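Local coordinates for glycerol uptake operon antiterminator regulatory protein (Listeria monocytogenes str. 4b, PDB 3KTS) that probably senses glycerol 3-phosphate and controls expression of the glycerol uptake operon by transcription antitermination, on a TIM-barrel fold, at residues I12-H17 with L28-M33; V34-H39 with L58-L63. All coordinates share one frame; numbering follows the deposited sequence.

Interaction 1 (I12-H17 with L28-M33)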
loop_
_atom_site.group_PDB
_atom_site.type_symbol
_atom_site.label_atom_id
_atom_site.label_comp_id
_atom_site.label_asym_id
_atom_site.label_seq_id
_atom_site.Cartn_x
_atom_site.Cartn_y
_atom_site.Cartn_z
ATOM N N ILE A 12 -4.458 10.686 3.144
ATOM C CA ILE A 12 -3.955 9.768 4.150
ATOM C C ILE A 12 -4.657 8.426 3.982
ATOM O O ILE A 12 -5.890 8.344 3.917
ATOM C CB ILE A 12 -4.120 10.333 5.594
ATOM C CG1 ILE A 12 -2.971 11.277 5.938
ATOM C CG2 ILE A 12 -4.117 9.232 6.642
ATOM C CD1 ILE A 12 -3.205 12.703 5.544
ATOM N N ILE A 13 -3.850 7.382 3.854
ATOM C CA ILE A 13 -4.337 6.024 3.885
ATOM C C ILE A 13 -3.758 5.427 5.159
ATOM O O ILE A 13 -2.576 5.101 5.201
ATOM C CB ILE A 13 -3.894 5.230 2.644
ATOM C CG1 ILE A 13 -4.265 5.982 1.355
ATOM C CG2 ILE A 13 -4.521 3.847 2.665
ATOM C CD1 ILE A 13 -3.808 5.304 0.069
ATOM N N PRO A 14 -4.576 5.332 6.223
ATOM C CA PRO A 14 -4.112 4.811 7.507
ATOM C C PRO A 14 -3.592 3.383 7.416
ATOM O O PRO A 14 -4.121 2.577 6.651
ATOM C CB PRO A 14 -5.373 4.865 8.383
ATOM C CG PRO A 14 -6.505 4.915 7.439
ATOM C CD PRO A 14 -5.994 5.725 6.289
ATOM N N ALA A 15 -2.557 3.091 8.194
ATOM C CA ALA A 15 -1.906 1.790 8.162
ATOM C C ALA A 15 -2.007 1.108 9.518
ATOM O O ALA A 15 -1.424 1.570 10.494
ATOM C CB ALA A 15 -0.445 1.940 7.736
ATOM N N ALA A 16 -2.748 0.005 9.568
ATOM C CA ALA A 16 -2.990 -0.714 10.811
ATOM C C ALA A 16 -1.940 -1.785 11.072
ATOM O O ALA A 16 -1.703 -2.640 10.217
ATOM C CB ALA A 16 -4.383 -1.338 10.794
ATOM N N HIS A 17 -1.324 -1.726 12.255
ATOM C CA HIS A 17 -0.424 -2.771 12.750
ATOM C C HIS A 17 -1.194 -3.805 13.562
ATOM O O HIS A 17 -0.803 -4.977 13.635
ATOM C CB HIS A 17 0.654 -2.172 13.655
ATOM C CG HIS A 17 1.696 -1.383 12.930
ATOM N ND1 HIS A 17 2.768 -1.971 12.295
ATOM C CD2 HIS A 17 1.839 -0.049 12.755
ATOM C CE1 HIS A 17 3.526 -1.033 11.757
ATOM N NE2 HIS A 17 2.982 0.142 12.015
ATOM N N LEU A 28 -13.520 6.529 11.103
ATOM C CA LEU A 28 -12.943 7.625 10.323
ATOM C C LEU A 28 -13.550 7.779 8.931
ATOM O O LEU A 28 -14.034 6.816 8.341
ATOM C CB LEU A 28 -11.424 7.470 10.229
ATOM C CG LEU A 28 -10.532 8.323 11.137
ATOM C CD1 LEU A 28 -10.785 8.106 12.626
ATOM C CD2 LEU A 28 -9.076 8.038 10.806
ATOM N N ASP A 29 -13.494 9.000 8.409
ATOM C CA ASP A 29 -14.137 9.353 7.143
ATOM C C ASP A 29 -13.381 8.818 5.920
ATOM O O ASP A 29 -13.935 8.736 4.819
ATOM C CB ASP A 29 -14.299 10.876 7.058
ATOM C CG ASP A 29 -15.397 11.298 6.092
ATOM O OD1 ASP A 29 -16.557 11.440 6.538
ATOM O OD2 ASP A 29 -15.102 11.483 4.889
ATOM N N LEU A 30 -12.119 8.453 6.133
ATOM C CA LEU A 30 -11.244 7.934 5.082
ATOM C C LEU A 30 -11.686 6.538 4.648
ATOM O O LEU A 30 -11.906 5.673 5.487
ATOM C CB LEU A 30 -9.795 7.902 5.583
ATOM C CG LEU A 30 -9.248 9.170 6.257
ATOM C CD1 LEU A 30 -8.097 8.829 7.186
ATOM C CD2 LEU A 30 -8.827 10.234 5.237
ATOM N N THR A 31 -11.816 6.328 3.341
ATOM C CA THR A 31 -12.369 5.074 2.807
ATOM C C THR A 31 -11.365 3.908 2.675
ATOM O O THR A 31 -11.681 2.781 3.062
ATOM C CB THR A 31 -13.183 5.299 1.486
ATOM O OG1 THR A 31 -13.342 4.055 0.789
ATOM C CG2 THR A 31 -12.507 6.331 0.567
ATOM N N TYR A 32 -10.170 4.174 2.144
ATOM C CA TYR A 32 -9.124 3.135 2.016
ATOM C C TYR A 32 -8.209 2.999 3.235
ATOM O O TYR A 32 -7.745 3.998 3.797
ATOM C CB TYR A 32 -8.271 3.365 0.771
ATOM C CG TYR A 32 -8.840 2.751 -0.483
ATOM C CD1 TYR A 32 -9.706 3.466 -1.305
ATOM C CD2 TYR A 32 -8.502 1.453 -0.853
ATOM C CE1 TYR A 32 -10.222 2.900 -2.459
ATOM C CE2 TYR A 32 -9.007 0.880 -2.003
ATOM C CZ TYR A 32 -9.869 1.607 -2.798
ATOM O OH TYR A 32 -10.378 1.024 -3.931
ATOM N N MET A 33 -7.952 1.755 3.631
ATOM C CA MET A 33 -7.052 1.458 4.744
ATOM C C MET A 33 -5.957 0.468 4.333
ATOM O O MET A 33 -6.084 -0.230 3.319
ATOM C CB MET A 33 -7.830 0.916 5.944
ATOM C CG MET A 33 -8.251 -0.543 5.818
ATOM S SD MET A 33 -8.263 -1.372 7.418
ATOM C CE MET A 33 -9.854 -0.857 8.059
#
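Leu30 lies at a slant over Ile12 and Pro14, its isobutyl group reaching both through the same methyl. CD1 of Leu30 rests 3.9 Å from CD of the Pro14 ring and 4.0 Å from CG2 of Ile12. Its other branch turns to the backbone: Leu30 CD2 sits 3.7 Å from Ile12 O. Chi1 of -49° sets CG of Leu30 anti to the carbonyl carbon, and both methyls beyond it meet the start of strand 12-16. Ile13 and Pro14 then address the next strand from two sides. Ile13 has CG2 anti to its own backbone N, and this methyl comes within 3.4 Å of Tyr32 O. The proline brings CD to the same oxygen, at 3.5 Å, while its CG faces CB of Met33 more loosely. Farther out, Met33 bends away to pack on Ile25 of helix 20-25, and the Tyr32 ring leaves the contact to meet Phe7 edge to face. These are the first two strands of the barrel, joined by a beta-alpha-beta crossover through helix 20-25. The two segments share no hydrogen bond, and Pro14, lacking an N-H, has none to give Tyr32 O. That carbonyl instead accepts from Gln10 NE2, which also bonds Ile12 O. The polar tie is thus supplied by a third residue, while the direct contact is van der Waals packing of methyls and the proline ring on each other and on backbone carbonyls.

Interaction 2 (V34-H39 with L58-L63)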
loop_
_atom_site.group_PDB
_atom_site.type_symbol
_atom_site.label_atom_id
_atom_site.label_comp_id
_atom_site.label_asym_id
_atom_site.label_seq_id
_atom_site.Cartn_x
_atom_site.Cartn_y
_atom_site.Cartn_z
ATOM N N VAL A 34 -4.889 0.412 5.121
ATOM C CA VAL A 34 -3.803 -0.528 4.875
ATOM C C VAL A 34 -3.598 -1.459 6.065
ATOM O O VAL A 34 -3.530 -1.012 7.211
ATOM C CB VAL A 34 -2.482 0.203 4.573
ATOM C CG1 VAL A 34 -1.314 -0.771 4.621
ATOM C CG2 VAL A 34 -2.554 0.891 3.218
ATOM N N MET A 35 -3.500 -2.755 5.787
ATOM C CA MET A 35 -3.318 -3.752 6.836
ATOM C C MET A 35 -1.927 -4.374 6.770
ATOM O O MET A 35 -1.580 -5.039 5.794
ATOM C CB MET A 35 -4.388 -4.840 6.731
ATOM C CG MET A 35 -5.053 -5.186 8.052
ATOM S SD MET A 35 -6.387 -6.386 7.867
ATOM C CE MET A 35 -7.764 -5.306 7.488
ATOM N N LEU A 36 -1.136 -4.154 7.815
ATOM C CA LEU A 36 0.311 -4.303 7.724
ATOM C C LEU A 36 0.747 -5.708 8.123
ATOM O O LEU A 36 1.143 -6.510 7.277
ATOM C CB LEU A 36 1.013 -3.265 8.603
ATOM C CG LEU A 36 1.370 -1.938 7.931
ATOM C CD1 LEU A 36 1.596 -0.852 8.972
ATOM C CD2 LEU A 36 2.595 -2.097 7.041
ATOM N N GLU A 37 0.671 -6.000 9.418
ATOM C CA GLU A 37 0.917 -7.349 9.915
ATOM C C GLU A 37 -0.390 -8.058 10.251
ATOM O O GLU A 37 -1.276 -7.482 10.882
ATOM C CB GLU A 37 1.825 -7.310 11.144
ATOM C CG GLU A 37 2.317 -8.675 11.596
ATOM C CD GLU A 37 2.954 -8.639 12.973
ATOM O OE1 GLU A 37 3.441 -9.693 13.431
ATOM O OE2 GLU A 37 2.965 -7.556 13.596
ATOM N N THR A 38 -0.503 -9.312 9.826
ATOM C CA THR A 38 -1.737 -10.070 9.995
ATOM C C THR A 38 -1.446 -11.531 10.322
ATOM O O THR A 38 -0.295 -11.969 10.281
ATOM C CB THR A 38 -2.619 -10.003 8.735
ATOM O OG1 THR A 38 -1.828 -10.298 7.578
ATOM C CG2 THR A 38 -3.231 -8.618 8.587
ATOM N N HIS A 39 -2.494 -12.281 10.648
ATOM C CA HIS A 39 -2.363 -13.702 10.911
ATOM C C HIS A 39 -3.309 -14.422 9.972
ATOM O O HIS A 39 -4.482 -14.056 9.866
ATOM C CB HIS A 39 -2.677 -13.998 12.381
ATOM C CG HIS A 39 -1.884 -13.156 13.335
ATOM N ND1 HIS A 39 -2.275 -11.887 13.712
ATOM C CD2 HIS A 39 -0.699 -13.382 13.950
ATOM C CE1 HIS A 39 -1.375 -11.377 14.533
ATOM N NE2 HIS A 39 -0.408 -12.264 14.695
ATOM N N LEU A 58 -6.334 -2.490 1.599
ATOM C CA LEU A 58 -5.079 -2.792 0.926
ATOM C C LEU A 58 -4.261 -3.691 1.855
ATOM O O LEU A 58 -3.859 -3.270 2.944
ATOM C CB LEU A 58 -4.329 -1.500 0.584
ATOM C CG LEU A 58 -5.141 -0.475 -0.225
ATOM C CD1 LEU A 58 -4.524 0.924 -0.185
ATOM C CD2 LEU A 58 -5.358 -0.941 -1.667
ATOM N N LEU A 59 -4.041 -4.932 1.431
ATOM C CA LEU A 59 -3.406 -5.937 2.285
ATOM C C LEU A 59 -1.957 -6.253 1.913
ATOM O O LEU A 59 -1.660 -6.601 0.770
ATOM C CB LEU A 59 -4.236 -7.231 2.304
ATOM C CG LEU A 59 -3.618 -8.446 3.013
ATOM C CD1 LEU A 59 -3.428 -8.188 4.510
ATOM C CD2 LEU A 59 -4.434 -9.715 2.783
ATOM N N HIS A 60 -1.071 -6.148 2.897
ATOM C CA HIS A 60 0.315 -6.560 2.726
ATOM C C HIS A 60 0.456 -8.070 2.620
ATOM O O HIS A 60 0.393 -8.786 3.622
ATOM C CB HIS A 60 1.179 -6.023 3.858
ATOM C CG HIS A 60 1.656 -4.631 3.621
ATOM N ND1 HIS A 60 2.806 -4.352 2.917
ATOM C CD2 HIS A 60 1.123 -3.435 3.966
ATOM C CE1 HIS A 60 2.967 -3.043 2.849
ATOM N NE2 HIS A 60 1.962 -2.464 3.479
ATOM N N ALA A 61 0.653 -8.531 1.387
ATOM C CA ALA A 61 0.798 -9.945 1.068
ATOM C C ALA A 61 2.037 -10.567 1.714
ATOM O O ALA A 61 2.054 -11.758 2.032
ATOM C CB ALA A 61 0.850 -10.118 -0.427
ATOM N N ASP A 62 3.064 -9.746 1.910
ATOM C CA ASP A 62 4.332 -10.198 2.465
ATOM C C ASP A 62 4.312 -10.323 3.988
ATOM O O ASP A 62 5.146 -11.031 4.559
ATOM C CB ASP A 62 5.459 -9.262 2.022
ATOM C CG ASP A 62 5.636 -9.237 0.516
ATOM O OD1 ASP A 62 6.190 -8.243 0.006
ATOM O OD2 ASP A 62 5.221 -10.206 -0.158
ATOM N N LEU A 63 3.357 -9.648 4.628
ATOM C CA LEU A 63 3.277 -9.572 6.088
ATOM C C LEU A 63 2.181 -10.446 6.727
ATOM O O LEU A 63 1.781 -10.216 7.873
ATOM C CB LEU A 63 3.104 -8.113 6.525
ATOM C CG LEU A 63 4.227 -7.118 6.212
ATOM C CD1 LEU A 63 3.789 -5.722 6.592
ATOM C CD2 LEU A 63 5.540 -7.476 6.918
#
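The imidazole of His60 presents its edge to Met35, whose carbonyl oxygen lies in the ring plane 3.6 Å from CD2. Near that plane as well, CG1 of Val34 approaches the same CD2 at 3.7 Å, whereas CD2 of Leu36 comes in obliquely, the Leu36 and His60 side chains lying side by side and pointing the same way. The setting is a parallel strand pair of a TIM barrel, 32-39 with 56-60, linked by helix 43-52 in a beta-alpha-beta unit. Two backbone bonds fix the register: Met35 N donates to Leu58 O at 2.9 Å, and Met35 O in turn receives His60 N at 3.1 Å. Both are close to straight, so Met35 is gripped through its N-H and its carbonyl alike. Val34 and Leu58 point to the barrel interior, along with Ile13 of strand 12-16. The branches of Val34 divide the work: CG1, anti to the backbone N (chi1 168°), goes to the histidine, and CG2 to CD1 of Leu58 at 3.9 Å. On the helix side, Met35 CB meets Leu59 CD1, and Leu59 continues outward onto Leu77 of helix 71-81. Leu36 and His60 both touch Arg107 of strand 103-109. The side chain of Leu36 is about 4 Å from a bound unknown ligand; this is probably a component of the crystallisation liquor, but it lies near the C-terminal ends of these strands, where TIM barrels generally bind their ligands. Beyond His60 the chain turns, with Leu63 N bonded to His60 O, and regains the neighbouring strand past its break: Thr38 N donates to Leu63 O at 3.1 Å, tilted 27° from the carbonyl plane.

From the N terminus, strand 12-16 leads through helix 20-25 into strand 32-39, and interaction 1 closes that first loop. The chain then passes along helix 43-52 to strand 56-60, where interaction 2 closes the second. The loops follow in series, neither nesting nor crossing, and share strand 32-39 as the middle of three neighbouring parallel strands. The seam between them is direct: Val34 N probably donates to Pro14 O and Val34 O probably accepts from Ala16 N, while CG2 of Ile13 packs on CG2 of Val34. Interaction 1 lies at the N-terminal ends of the strands, interaction 2 toward their C-terminal ends. Strand 12-16 also pairs with strand 173-178, completing the barrel.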